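Local coordinates for single-stranded DNA-binding protein WHY3, chloroplastic (Arabidopsis thaliana, PDB 4KOQ) that binds single-stranded DNA, preserves plastid genome stability by preventing illegitimate recombination, and in the nucleus mediates transcriptional repression of the kinesin KP1, at residues Y16-A21 with Q59-S63; P26-E30 with L41-G45. The contacts are given in a common frame with arbitrary orientation. Numbering follows the deposited sequence.

Contact 1: residues Y16-A21 with Q59-S63; sequences YKGKAA and QYDWS. With PO4 (phosphate ion), chain C.
This is an aromatic side-chain contact at one end of the N-terminal four-stranded antiparallel sheet of the Whirly domain, joining the turn between strands 9-16 and 20-33 to the start of strand 59-70. Gly18 (phi/psi -60/-40) and Lys19 (-115/-8) have type I-like turn angles, and Lys17 N donates to Ala20 O (2.9 Å); Ala20 and Ala21 are then extended. The nearest CA atoms are those of Ala21 and Tyr60, 6.9 Å apart. Tyr60, an m rotamer with chi2 88°, reaches into the turn. Tyr60 OH lies 2.6 Å from Lys17 O and 2.5 Å from O2 of a phosphate ion, probably from the crystallisation liquor. Ala21, with only a methyl side chain, fits over one face of the ring, its CB 3.6 Å from the Tyr60 centroid and 7° off the ring normal, a CH-pi contact; phosphate O4 lies over the opposite face and accepts a weak hydrogen bond from Gln59 N (3.1 Å). Tyr16 CD1 approaches Tyr60 CE1 at 3.6 Å, the rings oblique, and Trp62 CZ2 meets Ala21 CB at 3.8 Å. Residues 17-22 are, by similarity, required for ssDNA binding, so a phosphate here is consistent with a DNA-binding surface. Strand 39-56 runs between the two partners, its Ala52 and Ala54 touching Tyr60, while Lys17 NZ makes a salt bridge with Glu143 on helix 141-158.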
loop_
_atom_site.group_PDB
_atom_site.type_symbol
_atom_site.label_atom_id
_atom_site.label_comp_id
_atom_site.label_asym_id
_atom_site.label_seq_id
_atom_site.Cartn_x
_atom_site.Cartn_y
_atom_site.Cartn_z
ATOM N N TYR A 16 -3.077 -8.208 23.478
ATOM C CA TYR A 16 -3.329 -8.648 24.840
ATOM C C TYR A 16 -2.156 -8.300 25.731
ATOM O O TYR A 16 -1.027 -8.691 25.460
ATOM C CB TYR A 16 -3.513 -10.153 24.841
ATOM C CG TYR A 16 -4.666 -10.627 24.026
ATOM C CD1 TYR A 16 -5.955 -10.482 24.476
ATOM C CD2 TYR A 16 -4.465 -11.217 22.782
ATOM C CE1 TYR A 16 -7.014 -10.901 23.730
ATOM C CE2 TYR A 16 -5.527 -11.649 22.032
ATOM C CZ TYR A 16 -6.792 -11.496 22.516
ATOM O OH TYR A 16 -7.862 -11.916 21.781
ATOM N N LYS A 17 -2.402 -7.521 26.778
ATOM C CA LYS A 17 -1.334 -7.145 27.651
ATOM C C LYS A 17 -1.659 -7.523 29.091
ATOM O O LYS A 17 -2.719 -8.088 29.385
ATOM C CB LYS A 17 -1.030 -5.638 27.521
ATOM C CG LYS A 17 -0.413 -5.244 26.166
ATOM C CD LYS A 17 0.979 -5.874 25.944
ATOM C CE LYS A 17 1.393 -5.787 24.489
ATOM N NZ LYS A 17 1.969 -4.465 24.201
ATOM N N GLY A 18 -0.750 -7.166 29.991
ATOM C CA GLY A 18 -0.853 -7.580 31.374
ATOM C C GLY A 18 -2.097 -7.128 32.101
ATOM O O GLY A 18 -2.676 -7.891 32.876
ATOM N N LYS A 19 -2.515 -5.891 31.849
ATOM C CA LYS A 19 -3.591 -5.252 32.586
ATOM C C LYS A 19 -4.805 -4.950 31.725
ATOM O O LYS A 19 -5.819 -4.517 32.231
ATOM C CB LYS A 19 -3.083 -3.936 33.175
ATOM C CG LYS A 19 -1.985 -4.113 34.222
ATOM C CD LYS A 19 -1.324 -2.781 34.544
ATOM C CE LYS A 19 -0.157 -2.936 35.501
ATOM N NZ LYS A 19 0.628 -1.668 35.595
ATOM N N ALA A 20 -4.692 -5.143 30.413
ATOM C CA ALA A 20 -5.766 -4.738 29.493
ATOM C C ALA A 20 -5.579 -5.440 28.156
ATOM O O ALA A 20 -4.491 -5.905 27.869
ATOM C CB ALA A 20 -5.733 -3.269 29.296
ATOM N N ALA A 21 -6.674 -5.533 27.413
ATOM C CA ALA A 21 -6.724 -5.993 26.047
ATOM C C ALA A 21 -7.405 -4.932 25.171
ATOM O O ALA A 21 -8.249 -4.170 25.640
ATOM C CB ALA A 21 -7.531 -7.308 25.969
ATOM N N GLN A 59 -7.380 -13.618 31.121
ATOM C CA GLN A 59 -8.790 -13.290 31.023
ATOM C C GLN A 59 -9.054 -11.798 31.195
ATOM O O GLN A 59 -8.452 -11.114 32.019
ATOM C CB GLN A 59 -9.583 -14.056 32.078
ATOM C CG GLN A 59 -9.763 -15.535 31.758
ATOM C CD GLN A 59 -10.410 -16.293 32.901
ATOM O OE1 GLN A 59 -10.363 -15.857 34.055
ATOM N NE2 GLN A 59 -11.030 -17.425 32.583
ATOM N N TYR A 60 -9.988 -11.300 30.411
ATOM C CA TYR A 60 -10.312 -9.907 30.476
ATOM C C TYR A 60 -11.807 -9.790 30.641
ATOM O O TYR A 60 -12.572 -10.596 30.125
ATOM C CB TYR A 60 -9.828 -9.198 29.210
ATOM C CG TYR A 60 -8.346 -9.368 28.961
ATOM C CD1 TYR A 60 -7.857 -10.454 28.235
ATOM C CD2 TYR A 60 -7.423 -8.459 29.464
ATOM C CE1 TYR A 60 -6.515 -10.598 27.999
ATOM C CE2 TYR A 60 -6.083 -8.602 29.216
ATOM C CZ TYR A 60 -5.635 -9.676 28.497
ATOM O OH TYR A 60 -4.294 -9.817 28.267
ATOM N N ASP A 61 -12.212 -8.759 31.358
ATOM C CA ASP A 61 -13.608 -8.548 31.651
ATOM C C ASP A 61 -14.309 -7.746 30.550
ATOM O O ASP A 61 -14.456 -6.527 30.635
ATOM C CB ASP A 61 -13.704 -7.846 32.995
ATOM C CG ASP A 61 -15.103 -7.778 33.513
ATOM O OD1 ASP A 61 -16.029 -8.202 32.793
ATOM O OD2 ASP A 61 -15.260 -7.272 34.635
ATOM N N TRP A 62 -14.766 -8.457 29.527
ATOM C CA TRP A 62 -15.438 -7.839 28.398
ATOM C C TRP A 62 -16.803 -7.313 28.765
ATOM O O TRP A 62 -17.380 -6.498 28.045
ATOM C CB TRP A 62 -15.503 -8.821 27.233
ATOM C CG TRP A 62 -14.119 -9.157 26.746
ATOM C CD1 TRP A 62 -13.394 -10.276 27.031
ATOM C CD2 TRP A 62 -13.278 -8.335 25.920
ATOM N NE1 TRP A 62 -12.163 -10.205 26.435
ATOM C CE2 TRP A 62 -12.071 -9.028 25.740
ATOM C CE3 TRP A 62 -13.430 -7.074 25.330
ATOM C CZ2 TRP A 62 -11.016 -8.509 24.989
ATOM C CZ3 TRP A 62 -12.384 -6.555 24.582
ATOM C CH2 TRP A 62 -11.204 -7.273 24.408
ATOM N N SER A 63 -17.312 -7.731 29.920
ATOM C CA SER A 63 -18.598 -7.233 30.380
ATOM C C SER A 63 -18.417 -5.786 30.823
ATOM O O SER A 63 -19.372 -5.015 30.870
ATOM C CB SER A 63 -19.175 -8.121 31.513
ATOM O OG SER A 63 -18.578 -7.866 32.773
HETATM P P PO4 C . -3.850 -11.404 31.554
HETATM O O1 PO4 C . -3.245 -10.570 32.658
HETATM O O2 PO4 C . -3.304 -10.929 30.236
HETATM O O3 PO4 C . -3.460 -12.850 31.712
HETATM O O4 PO4 C . -5.354 -11.263 31.626
#

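Contact 2: residues P26-E30 with L41-G45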
loop_
_atom_site.group_PDB
_atom_site.type_symbol
_atom_site.label_atom_id
_atom_site.label_comp_id
_atom_site.label_asym_id
_atom_site.label_seq_id
_atom_site.Cartn_x
_atom_site.Cartn_y
_atom_site.Cartn_z
ATOM N N PRO A 26 -12.928 -3.728 11.850
ATOM C CA PRO A 26 -13.416 -2.788 10.848
ATOM C C PRO A 26 -14.933 -2.888 10.642
ATOM O O PRO A 26 -15.553 -3.939 10.863
ATOM C CB PRO A 26 -12.646 -3.182 9.593
ATOM C CG PRO A 26 -12.088 -4.484 9.860
ATOM C CD PRO A 26 -12.135 -4.816 11.270
ATOM N N ARG A 27 -15.509 -1.773 10.225
ATOM C CA ARG A 27 -16.940 -1.657 9.938
ATOM C C ARG A 27 -17.097 -0.990 8.584
ATOM O O ARG A 27 -16.483 0.044 8.310
ATOM C CB ARG A 27 -17.598 -0.783 10.993
ATOM C CG ARG A 27 -17.669 -1.406 12.350
ATOM C CD ARG A 27 -18.627 -2.593 12.301
ATOM N NE ARG A 27 -18.939 -3.076 13.635
ATOM C CZ ARG A 27 -18.526 -4.233 14.140
ATOM N NH1 ARG A 27 -17.783 -5.069 13.433
ATOM N NH2 ARG A 27 -18.868 -4.564 15.367
ATOM N N ALA A 28 -17.938 -1.574 7.735
ATOM C CA ALA A 28 -18.020 -1.178 6.334
ATOM C C ALA A 28 -18.735 0.149 6.158
ATOM O O ALA A 28 -19.543 0.516 6.989
ATOM C CB ALA A 28 -18.779 -2.270 5.550
ATOM N N PRO A 29 -18.474 0.850 5.049
ATOM C CA PRO A 29 -19.335 1.989 4.764
ATOM C C PRO A 29 -20.786 1.546 4.492
ATOM O O PRO A 29 -21.015 0.363 4.254
ATOM C CB PRO A 29 -18.696 2.618 3.528
ATOM C CG PRO A 29 -17.934 1.560 2.892
ATOM C CD PRO A 29 -17.546 0.559 3.947
ATOM N N GLU A 30 -21.719 2.497 4.552
ATOM C CA GLU A 30 -23.123 2.246 4.247
ATOM C C GLU A 30 -23.482 2.917 2.937
ATOM O O GLU A 30 -22.999 4.003 2.629
ATOM C CB GLU A 30 -24.027 2.771 5.357
ATOM C CG GLU A 30 -23.924 1.993 6.642
ATOM C CD GLU A 30 -24.806 2.565 7.747
ATOM O OE1 GLU A 30 -25.594 3.493 7.466
ATOM O OE2 GLU A 30 -24.710 2.091 8.901
ATOM N N LEU A 41 -22.705 6.253 -1.425
ATOM C CA LEU A 41 -22.147 6.069 -0.093
ATOM C C LEU A 41 -22.789 7.082 0.797
ATOM O O LEU A 41 -22.703 8.261 0.524
ATOM C CB LEU A 41 -20.608 6.269 -0.105
ATOM C CG LEU A 41 -19.983 6.119 1.298
ATOM C CD1 LEU A 41 -18.621 5.458 1.200
ATOM C CD2 LEU A 41 -19.845 7.452 1.936
ATOM N N THR A 42 -23.434 6.633 1.865
ATOM C CA THR A 42 -24.126 7.535 2.763
ATOM C C THR A 42 -23.444 7.649 4.131
ATOM O O THR A 42 -23.696 8.588 4.876
ATOM C CB THR A 42 -25.558 7.063 2.991
ATOM O OG1 THR A 42 -25.546 5.701 3.428
ATOM C CG2 THR A 42 -26.364 7.176 1.689
ATOM N N LYS A 43 -22.589 6.685 4.465
ATOM C CA LYS A 43 -21.802 6.768 5.696
ATOM C C LYS A 43 -20.449 6.065 5.504
ATOM O O LYS A 43 -20.409 4.946 5.058
ATOM C CB LYS A 43 -22.555 6.112 6.844
ATOM C CG LYS A 43 -21.934 6.347 8.221
ATOM C CD LYS A 43 -22.668 5.562 9.289
ATOM C CE LYS A 43 -22.466 6.148 10.682
ATOM N NZ LYS A 43 -21.109 5.893 11.223
ATOM N N GLU A 44 -19.366 6.768 5.803
ATOM C CA GLU A 44 -18.047 6.172 5.774
ATOM C C GLU A 44 -17.980 5.009 6.722
ATOM O O GLU A 44 -18.685 4.940 7.735
ATOM C CB GLU A 44 -16.999 7.168 6.230
ATOM C CG GLU A 44 -16.796 8.340 5.391
ATOM C CD GLU A 44 -15.713 9.222 5.978
ATOM O OE1 GLU A 44 -15.671 9.391 7.248
ATOM O OE2 GLU A 44 -14.884 9.695 5.164
ATOM N N GLY A 45 -17.088 4.088 6.407
ATOM C CA GLY A 45 -16.712 3.064 7.336
ATOM C C GLY A 45 -15.912 3.626 8.489
ATOM O O GLY A 45 -15.554 4.799 8.493
HETATM O O HOH W 1 -20.649 2.694 8.287
#
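A classic beta bulge in the hairpin of strands 20-33 and 39-56 defines this contact: Thr42 and Lys43 together face Glu30. Glu30 N donates to Lys43 O (2.8 Å), while Glu30 O receives both Thr42 N (2.8 Å) and Lys43 N (3.3 Å), with a weak bond from Thr42 OG1 (3.2 Å). The near-helical backbone of Thr42 (phi/psi -111/-18) brings the two successive amides to one carbonyl. Glu30 and Lys43 form an antiparallel hydrogen-bonded pair with their side chains on the same face; their CB atoms are 3.9 Å apart, and the long polar chains suit this exposed surface, the lysine leading away beyond its first carbons. Gly45 suits the point where the two segments come closest, its CA 3.8 Å from Pro29 CA and 3.2 Å from Arg27 O; a CB there would clash with that oxygen. Pro29 CB meets Leu41 CD1 at 3.7 Å, adding an apolar contact. Around the hairpin, Pro29 packs on Ile168 of a second subunit and Leu41 on Val11 of a third, so the bulged region is part of the tetramer's interfaces. One water bridges the two segments, donating to Ala28 O at 2.8 Å and to Glu44 O at 3.0 Å.

In the fold
Both contacts use strand 20-33 and belong to the same four-stranded sheet, but they lie on opposite sides of the chain's centre, their own centres about 28 Å apart and nearest atoms about 11 Å apart. Each is partly buried. Contact 1 rests on one aromatic side chain meeting a turn's backbone and small side chains, across the intervening strand 39-56, whereas contact 2 is chiefly main-chain pairing between adjacent strands. Their surroundings differ accordingly: no other subunit touches contact 1, which holds a phosphate at the probable ssDNA-binding region, while contact 2 meets two, with Pro26, Ala28 and Pro29 packing on the second subunit, Leu41 and Glu44 on the third, and Glu30 and Lys43 exposed.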